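Local coordinates for protein putative modification methylase (Thermus thermophilus, PDB 2ZIG) that probably transfers a methyl group from S-adenosyl-L-methionine to the N4 amino group of cytosine in DNA, as a member of the N(4)/N(6)-methyltransferase family, at residues 126-131 / 171-176. Residues are numbered along the deposited sequence; the frame is centred on the assembly and turned at random.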
# COMPACT_ATOMS: atom_id res chain seq x y z
N LEU B 126 13.40 -11.33 -1.29
CA LEU B 126 14.48 -11.31 -2.26
C LEU B 126 15.69 -10.49 -1.81
O LEU B 126 16.71 -10.47 -2.49
CB LEU B 126 13.97 -10.78 -3.61
CG LEU B 126 12.77 -11.53 -4.19
CD1 LEU B 126 12.53 -11.06 -5.61
CD2 LEU B 126 13.02 -13.04 -4.17
N GLY B 127 15.58 -9.83 -0.66
CA GLY B 127 16.70 -9.05 -0.16
C GLY B 127 16.58 -7.53 -0.24
O GLY B 127 17.43 -6.81 0.28
N PHE B 128 15.53 -7.04 -0.89
CA PHE B 128 15.31 -5.60 -1.04
C PHE B 128 14.99 -4.90 0.28
O PHE B 128 14.37 -5.48 1.16
CB PHE B 128 14.15 -5.36 -2.01
CG PHE B 128 14.53 -5.49 -3.45
CD1 PHE B 128 15.28 -4.50 -4.07
CD2 PHE B 128 14.14 -6.60 -4.19
CE1 PHE B 128 15.64 -4.61 -5.41
CE2 PHE B 128 14.50 -6.72 -5.52
CZ PHE B 128 15.25 -5.72 -6.13
N ASP B 129 15.41 -3.64 0.40
CA ASP B 129 15.08 -2.84 1.58
C ASP B 129 13.82 -2.10 1.19
O ASP B 129 13.82 -1.35 0.21
CB ASP B 129 16.14 -1.79 1.90
CG ASP B 129 17.26 -2.32 2.76
OD1 ASP B 129 16.99 -3.16 3.64
OD2 ASP B 129 18.41 -1.88 2.57
N ASN B 130 12.75 -2.28 1.93
CA ASN B 130 11.53 -1.57 1.58
C ASN B 130 11.58 -0.10 2.00
O ASN B 130 11.94 0.23 3.12
CB ASN B 130 10.31 -2.25 2.20
CG ASN B 130 9.04 -1.48 1.94
OD1 ASN B 130 8.56 -0.76 2.81
ND2 ASN B 130 8.50 -1.62 0.74
N LEU B 131 11.22 0.77 1.07
CA LEU B 131 11.15 2.20 1.33
C LEU B 131 9.67 2.58 1.23
O LEU B 131 8.85 1.78 0.76
CB LEU B 131 11.97 2.96 0.29
CG LEU B 131 13.44 3.33 0.60
CD1 LEU B 131 14.11 2.27 1.45
CD2 LEU B 131 14.19 3.52 -0.72
N LEU B 171 5.88 1.62 -5.63
CA LEU B 171 6.73 0.89 -4.70
C LEU B 171 8.20 1.24 -4.88
O LEU B 171 8.67 1.39 -6.00
CB LEU B 171 6.52 -0.61 -4.89
CG LEU B 171 5.05 -1.05 -4.80
CD1 LEU B 171 4.93 -2.54 -5.10
CD2 LEU B 171 4.53 -0.74 -3.41
N MET B 172 8.91 1.36 -3.77
CA MET B 172 10.33 1.69 -3.79
C MET B 172 11.09 0.58 -3.09
O MET B 172 10.97 0.39 -1.87
CB MET B 172 10.55 3.02 -3.07
CG MET B 172 9.68 4.16 -3.57
SD MET B 172 10.38 5.00 -4.99
CE MET B 172 9.29 6.43 -5.12
N GLN B 173 11.88 -0.16 -3.86
CA GLN B 173 12.66 -1.26 -3.32
C GLN B 173 14.14 -1.02 -3.59
O GLN B 173 14.59 -1.07 -4.74
CB GLN B 173 12.20 -2.57 -3.96
CG GLN B 173 10.73 -2.85 -3.72
CD GLN B 173 10.40 -2.98 -2.25
OE1 GLN B 173 9.56 -2.25 -1.72
NE2 GLN B 173 11.08 -3.90 -1.58
N ARG B 174 14.89 -0.75 -2.53
CA ARG B 174 16.31 -0.45 -2.64
C ARG B 174 17.22 -1.63 -2.38
O ARG B 174 16.99 -2.42 -1.46
CB ARG B 174 16.68 0.69 -1.69
CG ARG B 174 18.10 1.20 -1.83
CD ARG B 174 18.29 2.53 -1.12
NE ARG B 174 18.09 2.43 0.32
CZ ARG B 174 18.02 3.47 1.15
NH1 ARG B 174 17.83 3.28 2.45
NH2 ARG B 174 18.12 4.70 0.68
N LYS B 175 18.26 -1.76 -3.20
CA LYS B 175 19.24 -2.82 -3.02
C LYS B 175 20.27 -2.29 -2.04
O LYS B 175 20.98 -1.34 -2.34
CB LYS B 175 19.94 -3.16 -4.34
CG LYS B 175 21.08 -4.18 -4.16
CD LYS B 175 21.77 -4.50 -5.47
CE LYS B 175 22.85 -5.54 -5.26
NZ LYS B 175 23.53 -5.91 -6.53
N PRO B 176 20.36 -2.90 -0.85
CA PRO B 176 21.33 -2.44 0.14
C PRO B 176 22.75 -2.64 -0.37
O PRO B 176 22.96 -3.11 -1.48
CB PRO B 176 21.02 -3.32 1.35
CG PRO B 176 20.61 -4.60 0.71
CD PRO B 176 19.71 -4.14 -0.41
O HOH W 1 7.66 0.60 -1.42
O HOH W 2 9.78 -4.74 0.49
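Gln173 meets Asn130 and Phe128 with different parts of its side chain. Its chain bends at chi2 (-61°), which sets CD, and the amide beyond it holds OE1 2.8 Å from Asn130 ND2, which donates onto a lone pair in the carbonyl plane; the two amide planes lie 34° apart. Asn130 ND2 also donates to Gln120 on helix 115-125. Phe128 crosses Gln173 at about a right angle, its CD1 3.6 Å from Gln173 CB, while Phe128 CB lies 3.4 Å from Gln173 NE2. An alanine in place of Gln173 would probably leave Asn130 ND2 without this acceptor and open a gap beside Phe128 CB. Strands 129-137 and 167-174 run antiparallel here within the mixed sheet of the Rossmann-like methyltransferase fold, and the Asp129 and Arg174 pair is closed by two backbone bonds, Asp129 N to Arg174 O (2.7 Å, nearly straight at 174°) and Arg174 N to Asp129 O (3.0 Å). On the sheet face shared by Asp129, Leu131 and Arg174, Leu131 CD1 sits over one guanidinium face, 4.0 Å from Arg174 NH1 and offset toward the rim. Pro176 CB packs 3.2 Å from Asp129 OD2, whereas Asp129 OD1 forms a salt bridge with Arg109 of the second subunit.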